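Local structure of probable leucine/isoleucine/valine-binding protein (Rhodopirellula baltica, 4KV7) at residues A15-S27 against L80-V93. The protein is of unproven function but probably binds a branched-chain amino acid or similar small ligand for uptake by an ABC transporter. The protein carries 1 engineered substitution. Residues are numbered along the deposited sequence; the frame is centred on the assembly and turned at random.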
loop_
_atom_site.group_PDB
_atom_site.type_symbol
_atom_site.label_atom_id
_atom_site.label_comp_id
_atom_site.label_asym_id
_atom_site.label_seq_id
_atom_site.Cartn_x
_atom_site.Cartn_y
_atom_site.Cartn_z
ATOM N N ALA A 15 24.269 5.568 -23.048
ATOM C CA ALA A 15 23.423 5.091 -21.965
ATOM C C ALA A 15 22.004 4.915 -22.486
ATOM O O ALA A 15 21.476 5.793 -23.166
ATOM C CB ALA A 15 23.452 6.067 -20.803
ATOM N N GLN A 16 21.389 3.777 -22.184
ATOM C CA GLN A 16 20.014 3.554 -22.595
ATOM C C GLN A 16 19.071 4.102 -21.543
ATOM O O GLN A 16 19.185 3.778 -20.357
ATOM C CB GLN A 16 19.719 2.071 -22.821
ATOM C CG GLN A 16 18.299 1.819 -23.332
ATOM C CD GLN A 16 17.858 0.371 -23.204
ATOM O OE1 GLN A 16 18.583 -0.467 -22.674
ATOM N NE2 GLN A 16 16.653 0.075 -23.684
ATOM N N LEU A 17 18.135 4.933 -21.980
ATOM C CA LEU A 17 17.124 5.483 -21.096
ATOM C C LEU A 17 16.049 4.434 -20.817
ATOM O O LEU A 17 15.444 3.894 -21.746
ATOM C CB LEU A 17 16.500 6.723 -21.737
ATOM C CG LEU A 17 15.478 7.459 -20.875
ATOM C CD1 LEU A 17 16.154 8.050 -19.644
ATOM C CD2 LEU A 17 14.765 8.536 -21.680
ATOM N N LEU A 18 15.835 4.130 -19.540
ATOM C CA LEU A 18 14.788 3.196 -19.129
ATOM C C LEU A 18 13.672 3.973 -18.451
ATOM O O LEU A 18 13.817 4.405 -17.312
ATOM C CB LEU A 18 15.353 2.136 -18.180
ATOM C CG LEU A 18 16.562 1.343 -18.679
ATOM C CD1 LEU A 18 17.014 0.346 -17.617
ATOM C CD2 LEU A 18 16.249 0.630 -19.991
ATOM N N LYS A 19 12.562 4.154 -19.163
ATOM C CA LYS A 19 11.435 4.935 -18.661
ATOM C C LYS A 19 10.394 4.075 -17.965
ATOM O O LYS A 19 9.879 3.114 -18.539
ATOM C CB LYS A 19 10.774 5.702 -19.810
ATOM C CG LYS A 19 11.623 6.828 -20.393
ATOM C CD LYS A 19 10.945 7.516 -21.577
ATOM C CE LYS A 19 10.823 6.583 -22.758
ATOM N NZ LYS A 19 10.232 7.264 -23.958
ATOM N N PHE A 20 10.090 4.440 -16.730
ATOM C CA PHE A 20 9.022 3.803 -15.977
ATOM C C PHE A 20 7.938 4.827 -15.687
ATOM O O PHE A 20 8.232 6.006 -15.500
ATOM C CB PHE A 20 9.592 3.190 -14.701
ATOM C CG PHE A 20 10.543 2.075 -14.986
ATOM C CD1 PHE A 20 10.058 0.836 -15.374
ATOM C CD2 PHE A 20 11.912 2.284 -14.973
ATOM C CE1 PHE A 20 10.916 -0.193 -15.687
ATOM C CE2 PHE A 20 12.783 1.253 -15.289
ATOM C CZ PHE A 20 12.285 0.012 -15.651
ATOM N N GLY A 21 6.683 4.391 -15.675
ATOM C CA GLY A 21 5.584 5.310 -15.452
ATOM C C GLY A 21 4.880 5.087 -14.132
ATOM O O GLY A 21 4.989 4.025 -13.521
HETATM N N MSE A 22 4.147 6.103 -13.697
HETATM C CA MSE A 22 3.349 6.041 -12.483
HETATM C C MSE A 22 2.213 7.038 -12.618
HETATM O O MSE A 22 2.433 8.161 -13.072
HETATM C CB MSE A 22 4.237 6.382 -11.280
HETATM C CG MSE A 22 3.535 6.433 -9.914
HETATM SE SE MSE A 22 4.668 7.154 -8.445
HETATM C CE MSE A 22 5.867 5.635 -8.298
ATOM N N SER A 23 0.997 6.611 -12.280
ATOM C CA SER A 23 -0.137 7.525 -12.122
ATOM C C SER A 23 -0.549 7.411 -10.672
ATOM O O SER A 23 -0.785 6.311 -10.189
ATOM C CB SER A 23 -1.293 7.125 -13.028
ATOM O OG SER A 23 -2.362 8.048 -12.918
ATOM N N THR A 24 -0.604 8.523 -9.953
ATOM C CA THR A 24 -0.794 8.422 -8.520
ATOM C C THR A 24 -1.225 9.727 -7.885
ATOM O O THR A 24 -1.226 10.774 -8.518
ATOM C CB THR A 24 0.495 7.913 -7.862
ATOM O OG1 THR A 24 0.160 7.275 -6.626
ATOM C CG2 THR A 24 1.517 9.041 -7.636
ATOM N N ALA A 25 -1.591 9.650 -6.613
ATOM C CA ALA A 25 -2.063 10.816 -5.879
ATOM C C ALA A 25 -0.878 11.678 -5.449
ATOM O O ALA A 25 -0.245 11.421 -4.422
ATOM C CB ALA A 25 -2.872 10.375 -4.667
ATOM N N LEU A 26 -0.570 12.695 -6.248
ATOM C CA LEU A 26 0.486 13.645 -5.916
ATOM C C LEU A 26 -0.086 14.948 -5.367
ATOM O O LEU A 26 0.655 15.789 -4.866
ATOM C CB LEU A 26 1.375 13.933 -7.131
ATOM C CG LEU A 26 2.099 12.706 -7.692
ATOM C CD1 LEU A 26 2.833 13.055 -8.979
ATOM C CD2 LEU A 26 3.066 12.119 -6.664
ATOM N N SER A 27 -1.402 15.110 -5.464
ATOM C CA SER A 27 -2.107 16.238 -4.876
ATOM C C SER A 27 -3.439 15.717 -4.358
ATOM O O SER A 27 -3.797 14.561 -4.565
ATOM C CB SER A 27 -2.356 17.326 -5.921
ATOM O OG SER A 27 -3.296 16.883 -6.893
ATOM N N LEU A 80 1.031 7.364 -20.544
ATOM C CA LEU A 80 2.200 6.604 -20.118
ATOM C C LEU A 80 2.486 5.439 -21.060
ATOM O O LEU A 80 3.639 5.183 -21.407
ATOM C CB LEU A 80 2.023 6.085 -18.686
ATOM C CG LEU A 80 2.031 7.163 -17.602
ATOM C CD1 LEU A 80 1.578 6.564 -16.285
ATOM C CD2 LEU A 80 3.414 7.772 -17.477
ATOM N N THR A 81 1.440 4.734 -21.478
ATOM C CA THR A 81 1.624 3.536 -22.298
ATOM C C THR A 81 1.773 3.855 -23.785
ATOM O O THR A 81 2.453 3.133 -24.515
ATOM C CB THR A 81 0.482 2.518 -22.107
ATOM O OG1 THR A 81 -0.774 3.138 -22.411
ATOM C CG2 THR A 81 0.465 1.999 -20.675
ATOM N N ASP A 82 1.137 4.930 -24.238
ATOM C CA ASP A 82 1.243 5.330 -25.634
ATOM C C ASP A 82 2.448 6.241 -25.822
ATOM O O ASP A 82 3.538 5.776 -26.159
ATOM C CB ASP A 82 -0.041 6.034 -26.087
ATOM C CG ASP A 82 -0.069 6.320 -27.583
ATOM O OD1 ASP A 82 0.994 6.284 -28.235
ATOM O OD2 ASP A 82 -1.171 6.587 -28.108
ATOM N N GLU A 83 2.266 7.539 -25.603
ATOM C CA GLU A 83 3.293 8.494 -25.997
ATOM C C GLU A 83 4.611 8.364 -25.227
ATOM O O GLU A 83 5.675 8.551 -25.809
ATOM C CB GLU A 83 2.766 9.935 -25.991
ATOM C CG GLU A 83 2.728 10.610 -24.639
ATOM C CD GLU A 83 1.986 11.937 -24.688
ATOM O OE1 GLU A 83 2.623 12.988 -24.459
ATOM O OE2 GLU A 83 0.768 11.919 -24.961
ATOM N N HIS A 84 4.554 8.024 -23.942
ATOM C CA HIS A 84 5.788 7.896 -23.169
ATOM C C HIS A 84 6.459 6.541 -23.355
ATOM O O HIS A 84 7.637 6.378 -23.030
ATOM C CB HIS A 84 5.532 8.157 -21.685
ATOM C CG HIS A 84 5.128 9.565 -21.387
ATOM N ND1 HIS A 84 5.940 10.645 -21.665
ATOM C CD2 HIS A 84 4.005 10.071 -20.827
ATOM C CE1 HIS A 84 5.329 11.756 -21.295
ATOM N NE2 HIS A 84 4.154 11.438 -20.784
ATOM N N GLU A 85 5.703 5.574 -23.868
ATOM C CA GLU A 85 6.232 4.237 -24.142
ATOM C C GLU A 85 6.925 3.614 -22.933
ATOM O O GLU A 85 7.980 2.993 -23.077
ATOM C CB GLU A 85 7.211 4.280 -25.323
ATOM C CG GLU A 85 6.601 4.806 -26.603
ATOM C CD GLU A 85 7.565 4.749 -27.773
ATOM O OE1 GLU A 85 8.722 5.200 -27.625
ATOM O OE2 GLU A 85 7.158 4.257 -28.842
ATOM N N VAL A 86 6.351 3.779 -21.747
ATOM C CA VAL A 86 7.039 3.300 -20.553
ATOM C C VAL A 86 7.180 1.778 -20.540
ATOM O O VAL A 86 6.366 1.060 -21.126
ATOM C CB VAL A 86 6.372 3.784 -19.246
ATOM C CG1 VAL A 86 6.312 5.304 -19.204
ATOM C CG2 VAL A 86 4.977 3.176 -19.065
ATOM N N LEU A 87 8.229 1.305 -19.877
ATOM C CA LEU A 87 8.551 -0.121 -19.827
ATOM C C LEU A 87 7.698 -0.883 -18.816
ATOM O O LEU A 87 7.495 -2.098 -18.954
ATOM C CB LEU A 87 10.036 -0.310 -19.508
ATOM C CG LEU A 87 11.006 0.367 -20.477
ATOM C CD1 LEU A 87 12.436 0.271 -19.967
ATOM C CD2 LEU A 87 10.885 -0.212 -21.884
ATOM N N ALA A 88 7.218 -0.166 -17.803
ATOM C CA ALA A 88 6.355 -0.712 -16.764
ATOM C C ALA A 88 5.705 0.462 -16.053
ATOM O O ALA A 88 6.245 1.576 -16.072
ATOM C CB ALA A 88 7.154 -1.553 -15.770
ATOM N N VAL A 89 4.550 0.216 -15.438
ATOM C CA VAL A 89 3.853 1.197 -14.620
ATOM C C VAL A 89 3.995 0.693 -13.194
ATOM O O VAL A 89 3.568 -0.422 -12.863
ATOM C CB VAL A 89 2.380 1.336 -15.031
ATOM C CG1 VAL A 89 1.631 2.200 -14.034
ATOM C CG2 VAL A 89 2.274 1.946 -16.439
ATOM N N VAL A 90 4.613 1.510 -12.349
ATOM C CA VAL A 90 5.098 1.038 -11.056
ATOM C C VAL A 90 4.557 1.860 -9.896
ATOM O O VAL A 90 4.563 3.095 -9.911
ATOM C CB VAL A 90 6.649 1.013 -10.998
ATOM C CG1 VAL A 90 7.207 0.187 -12.142
ATOM C CG2 VAL A 90 7.233 2.417 -11.040
ATOM N N GLY A 91 4.064 1.158 -8.882
ATOM C CA GLY A 91 3.712 1.787 -7.626
ATOM C C GLY A 91 2.467 2.650 -7.552
ATOM O O GLY A 91 2.316 3.382 -6.579
ATOM N N ASN A 92 1.578 2.574 -8.544
ATOM C CA ASN A 92 0.380 3.421 -8.528
ATOM C C ASN A 92 -0.415 3.225 -7.242
ATOM O O ASN A 92 -0.632 2.093 -6.816
ATOM C CB ASN A 92 -0.577 3.047 -9.654
ATOM C CG ASN A 92 -0.126 3.504 -11.023
ATOM O OD1 ASN A 92 1.015 3.946 -11.244
ATOM N ND2 ASN A 92 -1.044 3.386 -11.978
ATOM N N VAL A 93 -0.886 4.305 -6.646
ATOM C CA VAL A 93 -1.739 4.226 -5.464
ATOM C C VAL A 93 -3.203 3.953 -5.810
ATOM O O VAL A 93 -3.803 4.680 -6.603
ATOM C CB VAL A 93 -1.649 5.556 -4.668
ATOM C CG1 VAL A 93 -2.792 5.710 -3.674
ATOM C CG2 VAL A 93 -0.310 5.647 -3.968
HETATM O O HOH W 1 10.921 5.370 -25.710
HETATM O O HOH W 2 2.513 6.041 -6.155
#
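Strand 16-24 and the short strand 89-90 run side by side in the same direction within one lobe of a periplasmic-binding-protein fold, where Gly-21 pairs with Val-89. Gly-21 N donates to Ala-88 O (2.9 Å) and Gly-21 O accepts from Val-90 N (2.8 Å), the alternation expected of parallel strands; two residues earlier on strand 16-24, Leu-87 N reaches Lys-19 O almost straight, 179° at the hydrogen. Glycine suits this place because Leu-80 CD2 lies 3.9 Å from its CA and Val-86 CG1 presses on the same face of the strand. On the other side of the strand, the Phe-20 ring presents its edge to Ala-88 CB, 3.8 Å from CD1, a methyl small enough to sit close. Lys-19 bends at chi3 (-67°), bringing NZ to His-84 O at 2.9 Å, above the carbonyl plane, while a water bridges NZ to Glu-85 OE1. Beyond the strand pair, Asn-92 OD1 accepts from Ser-23 N (2.9 Å), the N-H standing above the amide plane, and so does the work of a strand carbonyl; Thr-24 OG1 receives Val-93 N (3.1 Å), and a water also links that hydroxyl to Gly-91 O. Ser-23 OG turns instead to Asp-66 and Asn-76. Strand 57-65 pairs with the other edge of strand 16-24, helix 70-81 packs against Ser-23 and Val-89, and helix 31-50 meets Met-22 and Val-93.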